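Local coordinates for protein Pab-dependent poly(a)-specific ribonuclease subunit PAN2 (Neurospora crassa, PDB 4CZW) that probably serves as the catalytic subunit of the PAN deadenylation complex, shortening the poly(A) tails of mRNA to release 5'-AMP, at residues L423-I435 against R481-D493. Numbering follows the deposited sequence.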
ATOM      1  N   LEU A 423       4.994 -31.313  19.556  1.00 79.72           N
ATOM      2  CA  LEU A 423       6.412 -30.988  19.662  1.00 80.08           C
ATOM      3  C   LEU A 423       6.719 -29.671  18.954  1.00 77.26           C
ATOM      4  O   LEU A 423       6.733 -29.605  17.724  1.00 73.01           O
ATOM      5  CB  LEU A 423       7.265 -32.116  19.080  1.00 75.72           C
ATOM      6  CG  LEU A 423       8.783 -31.959  19.198  1.00 82.33           C
ATOM      7  CD1 LEU A 423       9.207 -31.918  20.658  1.00 86.10           C
ATOM      8  CD2 LEU A 423       9.498 -33.079  18.459  1.00 83.25           C
ATOM      9  N   LYS A 424       6.965 -28.626  19.738  1.00 72.08           N
ATOM     10  CA  LYS A 424       7.221 -27.300  19.187  1.00 68.18           C
ATOM     11  C   LYS A 424       8.608 -26.790  19.563  1.00 67.41           C
ATOM     12  O   LYS A 424       9.168 -27.180  20.587  1.00 67.24           O
ATOM     13  CB  LYS A 424       6.157 -26.309  19.668  1.00 63.96           C
ATOM     14  CG  LYS A 424       4.726 -26.755  19.416  1.00 71.91           C
ATOM     15  CD  LYS A 424       3.733 -25.736  19.954  1.00 73.53           C
ATOM     16  CE  LYS A 424       2.298 -26.166  19.695  1.00 75.34           C
ATOM     17  NZ  LYS A 424       1.976 -27.463  20.352  1.00 77.03           N
ATOM     18  N   THR A 425       9.157 -25.915  18.727  1.00 70.45           N
ATOM     19  CA  THR A 425      10.446 -25.296  19.005  1.00 57.29           C
ATOM     20  C   THR A 425      10.253 -23.884  19.546  1.00 50.87           C
ATOM     21  O   THR A 425      11.182 -23.077  19.550  1.00 49.24           O
ATOM     22  CB  THR A 425      11.335 -25.240  17.749  1.00 50.17           C
ATOM     23  OG1 THR A 425      10.639 -24.558  16.699  1.00 50.26           O
ATOM     24  CG2 THR A 425      11.689 -26.645  17.286  1.00 48.78           C
ATOM     25  N   TYR A 426       9.039 -23.594  20.002  1.00 51.36           N
ATOM     26  CA  TYR A 426       8.715 -22.274  20.530  1.00 46.23           C
ATOM     27  C   TYR A 426       7.705 -22.362  21.666  1.00 46.06           C
ATOM     28  O   TYR A 426       6.964 -23.338  21.781  1.00 54.44           O
ATOM     29  CB  TYR A 426       8.174 -21.369  19.418  1.00 49.48           C
ATOM     30  CG  TYR A 426       6.886 -21.862  18.791  1.00 56.95           C
ATOM     31  CD1 TYR A 426       6.905 -22.758  17.730  1.00 54.06           C
ATOM     32  CD2 TYR A 426       5.651 -21.426  19.257  1.00 53.18           C
ATOM     33  CE1 TYR A 426       5.733 -23.210  17.153  1.00 54.62           C
ATOM     34  CE2 TYR A 426       4.473 -21.875  18.688  1.00 54.33           C
ATOM     35  CZ  TYR A 426       4.520 -22.765  17.636  1.00 59.48           C
ATOM     36  OH  TYR A 426       3.350 -23.211  17.066  1.00 64.11           O
ATOM     37  N   GLU A 427       7.683 -21.331  22.503  1.00 39.68           N
ATOM     38  CA  GLU A 427       6.704 -21.229  23.577  1.00 43.80           C
ATOM     39  C   GLU A 427       5.973 -19.896  23.477  1.00 52.51           C
ATOM     40  O   GLU A 427       6.547 -18.844  23.757  1.00 54.87           O
ATOM     41  CB  GLU A 427       7.375 -21.374  24.943  1.00 43.28           C
ATOM     42  CG  GLU A 427       8.101 -22.696  25.138  1.00 55.23           C
ATOM     43  CD  GLU A 427       8.722 -22.824  26.515  1.00 58.71           C
ATOM     44  OE1 GLU A 427       8.388 -22.007  27.399  1.00 54.27           O
ATOM     45  OE2 GLU A 427       9.547 -23.741  26.713  1.00 64.31           O
ATOM     46  N   LEU A 428       4.706 -19.954  23.071  1.00 55.28           N
ATOM     47  CA  LEU A 428       3.904 -18.760  22.818  1.00 53.24           C
ATOM     48  C   LEU A 428       3.853 -17.807  24.006  1.00 52.87           C
ATOM     49  O   LEU A 428       4.000 -18.221  25.157  1.00 52.13           O
ATOM     50  CB  LEU A 428       2.480 -19.157  22.424  1.00 52.90           C
ATOM     51  CG  LEU A 428       2.308 -19.874  21.085  1.00 58.22           C
ATOM     52  CD1 LEU A 428       0.861 -20.291  20.890  1.00 54.03           C
ATOM     53  CD2 LEU A 428       2.768 -18.985  19.941  1.00 57.32           C
ATOM     54  N   LEU A 429       3.647 -16.527  23.713  1.00 51.63           N
ATOM     55  CA  LEU A 429       3.536 -15.508  24.747  1.00 56.25           C
ATOM     56  C   LEU A 429       2.315 -15.747  25.622  1.00 54.53           C
ATOM     57  O   LEU A 429       1.242 -16.088  25.126  1.00 53.91           O
ATOM     58  CB  LEU A 429       3.461 -14.113  24.124  1.00 55.73           C
ATOM     59  CG  LEU A 429       4.698 -13.609  23.381  1.00 57.84           C
ATOM     60  CD1 LEU A 429       4.409 -12.273  22.715  1.00 56.33           C
ATOM     61  CD2 LEU A 429       5.882 -13.493  24.327  1.00 50.10           C
ATOM     62  N   ASP A 430       2.483 -15.572  26.929  1.00 56.78           N
ATOM     63  CA  ASP A 430       1.360 -15.662  27.848  1.00 57.83           C
ATOM     64  C   ASP A 430       0.495 -14.417  27.702  1.00 63.07           C
ATOM     65  O   ASP A 430       0.998 -13.294  27.743  1.00 61.84           O
ATOM     66  CB  ASP A 430       1.843 -15.823  29.289  1.00 62.20           C
ATOM     67  CG  ASP A 430       0.709 -16.097  30.256  1.00 63.39           C
ATOM     68  OD1 ASP A 430       0.272 -17.263  30.346  1.00 64.73           O
ATOM     69  OD2 ASP A 430       0.256 -15.147  30.929  1.00 69.50           O
ATOM     70  N   ARG A 431      -0.806 -14.625  27.527  1.00 67.07           N
ATOM     71  CA  ARG A 431      -1.736 -13.535  27.254  1.00 67.26           C
ATOM     72  C   ARG A 431      -1.837 -12.558  28.423  1.00 65.79           C
ATOM     73  O   ARG A 431      -2.206 -11.396  28.244  1.00 63.30           O
ATOM     74  CB  ARG A 431      -3.119 -14.101  26.924  1.00 69.64           C
ATOM     75  CG  ARG A 431      -4.027 -13.148  26.166  1.00 74.95           C
ATOM     76  CD  ARG A 431      -5.398 -13.768  25.941  1.00 69.39           C
ATOM     77  NE  ARG A 431      -5.303 -15.113  25.380  1.00 85.36           N
ATOM     78  CZ  ARG A 431      -5.321 -15.387  24.078  1.00 93.40           C
ATOM     79  NH1 ARG A 431      -5.432 -14.405  23.193  1.00 73.54           N
ATOM     80  NH2 ARG A 431      -5.229 -16.642  23.662  1.00 77.52           N
ATOM     81  N   GLU A 432      -1.500 -13.032  29.618  1.00 65.54           N
ATOM     82  CA  GLU A 432      -1.647 -12.232  30.827  1.00 68.40           C
ATOM     83  C   GLU A 432      -0.357 -11.521  31.234  1.00 68.70           C
ATOM     84  O   GLU A 432      -0.378 -10.343  31.591  1.00 81.13           O
ATOM     85  CB  GLU A 432      -2.132 -13.113  31.982  1.00 78.04           C
ATOM     86  CG  GLU A 432      -2.259 -12.386  33.311  1.00 88.54           C
ATOM     87  CD  GLU A 432      -2.615 -13.318  34.453  1.00105.75           C
ATOM     88  OE1 GLU A 432      -2.752 -14.534  34.208  1.00 99.30           O
ATOM     89  OE2 GLU A 432      -2.756 -12.833  35.595  1.00 98.57           O
ATOM     90  N   THR A 433       0.762 -12.236  31.175  1.00 68.42           N
ATOM     91  CA  THR A 433       2.016 -11.729  31.723  1.00 68.28           C
ATOM     92  C   THR A 433       2.995 -11.214  30.670  1.00 65.31           C
ATOM     93  O   THR A 433       3.850 -10.381  30.969  1.00 67.09           O
ATOM     94  CB  THR A 433       2.729 -12.813  32.555  1.00 67.36           C
ATOM     95  OG1 THR A 433       3.025 -13.941  31.722  1.00 65.07           O
ATOM     96  CG2 THR A 433       1.848 -13.259  33.710  1.00 73.70           C
ATOM     97  N   GLU A 434       2.875 -11.708  29.441  1.00 61.19           N
ATOM     98  CA  GLU A 434       3.825 -11.351  28.391  1.00 62.03           C
ATOM     99  C   GLU A 434       3.194 -10.530  27.271  1.00 59.30           C
ATOM    100  O   GLU A 434       3.215 -10.934  26.108  1.00 63.89           O
ATOM    101  CB  GLU A 434       4.465 -12.614  27.809  1.00 63.48           C
ATOM    102  CG  GLU A 434       5.398 -13.334  28.769  1.00 55.95           C
ATOM    103  CD  GLU A 434       6.039 -14.561  28.150  1.00 61.59           C
ATOM    104  OE1 GLU A 434       5.327 -15.323  27.465  1.00 57.34           O
ATOM    105  OE2 GLU A 434       7.255 -14.764  28.353  1.00 69.98           O
ATOM    106  N   ILE A 435       2.638  -9.375  27.621  1.00 51.59           N
ATOM    107  CA  ILE A 435       2.083  -8.465  26.625  1.00 54.83           C
ATOM    108  C   ILE A 435       3.149  -7.481  26.153  1.00 55.48           C
ATOM    109  O   ILE A 435       3.623  -6.654  26.933  1.00 59.51           O
ATOM    110  CB  ILE A 435       0.873  -7.686  27.170  1.00 58.63           C
ATOM    111  CG1 ILE A 435      -0.262  -8.648  27.527  1.00 60.35           C
ATOM    112  CG2 ILE A 435       0.398  -6.659  26.153  1.00 47.81           C
ATOM    113  CD1 ILE A 435      -1.521  -7.959  28.008  1.00 52.01           C
ATOM    114  N   ARG A 481      12.358 -14.063  22.845  1.00 41.00           N
ATOM    115  CA  ARG A 481      12.314 -13.207  24.030  1.00 43.03           C
ATOM    116  C   ARG A 481      13.685 -12.613  24.340  1.00 50.32           C
ATOM    117  O   ARG A 481      14.675 -13.337  24.446  1.00 52.68           O
ATOM    118  CB  ARG A 481      11.806 -13.992  25.240  1.00 41.97           C
ATOM    119  CG  ARG A 481      10.369 -14.466  25.131  1.00 48.87           C
ATOM    120  CD  ARG A 481       9.990 -15.324  26.328  1.00 51.31           C
ATOM    121  NE  ARG A 481       8.578 -15.693  26.314  1.00 47.90           N
ATOM    122  CZ  ARG A 481       8.090 -16.760  25.690  1.00 54.95           C
ATOM    123  NH1 ARG A 481       8.903 -17.567  25.020  1.00 50.63           N
ATOM    124  NH2 ARG A 481       6.790 -17.019  25.731  1.00 51.16           N
ATOM    125  N   GLY A 482      13.737 -11.295  24.492  1.00 45.22           N
ATOM    126  CA  GLY A 482      14.991 -10.611  24.753  1.00 43.37           C
ATOM    127  C   GLY A 482      15.194 -10.264  26.215  1.00 50.52           C
ATOM    128  O   GLY A 482      16.206  -9.662  26.581  1.00 58.45           O
ATOM    129  N   GLN A 483      14.234 -10.645  27.052  1.00 48.61           N
ATOM    130  CA  GLN A 483      14.300 -10.348  28.479  1.00 48.93           C
ATOM    131  C   GLN A 483      13.344 -11.233  29.272  1.00 49.50           C
ATOM    132  O   GLN A 483      12.546 -11.972  28.691  1.00 50.18           O
ATOM    133  CB  GLN A 483      13.989  -8.872  28.724  1.00 43.55           C
ATOM    134  CG  GLN A 483      12.645  -8.424  28.171  1.00 50.73           C
ATOM    135  CD  GLN A 483      12.662  -6.982  27.705  1.00 57.93           C
ATOM    136  OE1 GLN A 483      13.600  -6.547  27.037  1.00 63.22           O
ATOM    137  NE2 GLN A 483      11.624  -6.231  28.056  1.00 78.54           N
ATOM    138  N   GLY A 484      13.430 -11.155  30.596  1.00 48.65           N
ATOM    139  CA  GLY A 484      12.585 -11.952  31.468  1.00 52.80           C
ATOM    140  C   GLY A 484      13.208 -13.283  31.846  1.00 55.55           C
ATOM    141  O   GLY A 484      14.347 -13.575  31.474  1.00 53.62           O
ATOM    142  N   SER A 485      12.455 -14.092  32.586  1.00 57.82           N
ATOM    143  CA  SER A 485      12.927 -15.393  33.043  1.00 56.15           C
ATOM    144  C   SER A 485      13.212 -16.342  31.884  1.00 59.40           C
ATOM    145  O   SER A 485      14.159 -17.126  31.932  1.00 65.85           O
ATOM    146  CB  SER A 485      11.903 -16.022  33.987  1.00 62.28           C
ATOM    147  OG  SER A 485      10.643 -16.149  33.352  1.00 77.91           O
ATOM    148  N   ARG A 486      12.382 -16.274  30.848  1.00 58.52           N
ATOM    149  CA  ARG A 486      12.566 -17.114  29.671  1.00 58.60           C
ATOM    150  C   ARG A 486      13.270 -16.350  28.556  1.00 53.62           C
ATOM    151  O   ARG A 486      12.915 -16.474  27.384  1.00 57.11           O
ATOM    152  CB  ARG A 486      11.222 -17.655  29.178  1.00 52.70           C
ATOM    153  CG  ARG A 486      10.671 -18.791  30.024  1.00 58.59           C
ATOM    154  CD  ARG A 486       9.389 -19.355  29.432  1.00 60.40           C
ATOM    155  NE  ARG A 486       8.291 -18.396  29.487  1.00 58.80           N
ATOM    156  CZ  ARG A 486       7.071 -18.631  29.015  1.00 56.64           C
ATOM    157  NH1 ARG A 486       6.790 -19.796  28.449  1.00 55.13           N
ATOM    158  NH2 ARG A 486       6.131 -17.700  29.109  1.00 60.89           N
ATOM    159  N   GLU A 487      14.267 -15.556  28.932  1.00 54.53           N
ATOM    160  CA  GLU A 487      15.087 -14.844  27.960  1.00 54.44           C
ATOM    161  C   GLU A 487      15.859 -15.839  27.102  1.00 51.27           C
ATOM    162  O   GLU A 487      16.582 -16.688  27.623  1.00 56.91           O
ATOM    163  CB  GLU A 487      16.051 -13.886  28.662  1.00 53.75           C
ATOM    164  CG  GLU A 487      16.991 -13.148  27.723  1.00 64.97           C
ATOM    165  CD  GLU A 487      18.000 -12.293  28.465  1.00 68.29           C
ATOM    166  OE1 GLU A 487      17.972 -12.288  29.714  1.00 64.40           O
ATOM    167  OE2 GLU A 487      18.821 -11.628  27.800  1.00 56.03           O
ATOM    168  N   GLY A 488      15.693 -15.738  25.789  1.00 49.53           N
ATOM    169  CA  GLY A 488      16.339 -16.656  24.872  1.00 42.06           C
ATOM    170  C   GLY A 488      15.366 -17.666  24.295  1.00 45.96           C
ATOM    171  O   GLY A 488      15.656 -18.320  23.294  1.00 43.59           O
ATOM    172  N   VAL A 489      14.203 -17.790  24.929  1.00 43.96           N
ATOM    173  CA  VAL A 489      13.180 -18.726  24.478  1.00 48.21           C
ATOM    174  C   VAL A 489      12.312 -18.107  23.385  1.00 47.31           C
ATOM    175  O   VAL A 489      11.774 -17.012  23.551  1.00 49.90           O
ATOM    176  CB  VAL A 489      12.280 -19.183  25.643  1.00 50.79           C
ATOM    177  CG1 VAL A 489      11.240 -20.180  25.155  1.00 47.32           C
ATOM    178  CG2 VAL A 489      13.122 -19.787  26.756  1.00 48.91           C
ATOM    179  N   ALA A 490      12.180 -18.817  22.269  1.00 39.05           N
ATOM    180  CA  ALA A 490      11.401 -18.331  21.137  1.00 53.38           C
ATOM    181  C   ALA A 490       9.903 -18.403  21.414  1.00 52.45           C
ATOM    182  O   ALA A 490       9.417 -19.362  22.011  1.00 51.27           O
ATOM    183  CB  ALA A 490      11.744 -19.122  19.885  1.00 39.20           C
ATOM    184  N   PHE A 491       9.176 -17.378  20.979  1.00 48.91           N
ATOM    185  CA  PHE A 491       7.721 -17.381  21.080  1.00 51.28           C
ATOM    186  C   PHE A 491       7.101 -17.352  19.687  1.00 48.81           C
ATOM    187  O   PHE A 491       5.890 -17.501  19.529  1.00 54.49           O
ATOM    188  CB  PHE A 491       7.225 -16.201  21.925  1.00 50.46           C
ATOM    189  CG  PHE A 491       7.577 -14.850  21.366  1.00 48.90           C
ATOM    190  CD1 PHE A 491       8.795 -14.259  21.654  1.00 49.74           C
ATOM    191  CD2 PHE A 491       6.676 -14.162  20.571  1.00 48.48           C
ATOM    192  CE1 PHE A 491       9.113 -13.012  21.146  1.00 47.06           C
ATOM    193  CE2 PHE A 491       6.987 -12.917  20.061  1.00 50.51           C
ATOM    194  CZ  PHE A 491       8.206 -12.341  20.351  1.00 50.58           C
ATOM    195  N   ILE A 492       7.946 -17.157  18.680  1.00 47.09           N
ATOM    196  CA  ILE A 492       7.532 -17.262  17.287  1.00 39.13           C
ATOM    197  C   ILE A 492       8.570 -18.041  16.490  1.00 50.66           C
ATOM    198  O   ILE A 492       9.745 -17.679  16.468  1.00 55.37           O
ATOM    199  CB  ILE A 492       7.336 -15.882  16.627  1.00 46.30           C
ATOM    200  CG1 ILE A 492       6.170 -15.132  17.270  1.00 48.01           C
ATOM    201  CG2 ILE A 492       7.083 -16.038  15.135  1.00 39.12           C
ATOM    202  CD1 ILE A 492       5.927 -13.762  16.673  1.00 30.03           C
ATOM    203  N   ASP A 493       8.134 -19.118  15.846  1.00 49.73           N
ATOM    204  CA  ASP A 493       8.997 -19.879  14.951  1.00 46.68           C
ATOM    205  C   ASP A 493       8.168 -20.415  13.792  1.00 48.09           C
ATOM    206  O   ASP A 493       7.961 -21.622  13.664  1.00 46.74           O
ATOM    207  CB  ASP A 493       9.693 -21.020  15.695  1.00 48.66           C
ATOM    208  CG  ASP A 493      10.773 -21.686  14.861  1.00 48.20           C
ATOM    209  OD1 ASP A 493      11.354 -21.010  13.985  1.00 38.62           O
ATOM    210  OD2 ASP A 493      11.042 -22.886  15.080  1.00 40.53           O
TER
HETATM  211  O   HOH W   1       3.969 -15.965  20.915  1.00 42.32           O
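A four-residue salt-bridge network of Glu427, Glu434, Arg481 and Arg486 pins the linker before strand 441-451 to the hairpin formed by strands 471-481 and 490-496 in the RNase H-like DEED exonuclease domain. Extended from CG to NE, Arg481 presents its guanidinium side-on to the Glu434 carboxylate: NE lies 2.6 Å from OE2, NH2 2.8 Å from OE1, the two planes 21° apart. The end of the same guanidinium grips the backbone of the linker, NH1 and NH2 both donating to Glu427 O, with NH2 at 2.7 Å from that oxygen. Arg486, its chain bent at chi3 (-67°), lays its guanidinium over one face of that of Arg481, offset toward the rim, and Phe491 CB lies over the opposite face, also toward the rim. Both arginines share the Glu434 carboxylate, which probably balances their charge, OE1 reaching Arg486 NH2; Glu427 OE1 meets Arg486 NH1 at 2.9 Å. Glu434 OE1 also accepts from Asp430 N, which ties the carboxylate to its own loop. Beside the network, a nearly straight bond (173°) runs from Glu427 N to Ala490 O. Leu429 sets CD2 over a face of the Phe491 ring, 4.0 Å from its centroid, a CH-pi contact, and a water bridges Leu429 N and Phe491 O. Phe491 and Ile492 form a classic beta bulge opposite Val479. Farther along, Asp493, whose OD1 pairs with Arg476, lies about 8 Å, side chain to side chain, from Glu447, a probable ligand of the catalytic metals. Its OD2 accepts a hydrogen bond from Thr425 OG1.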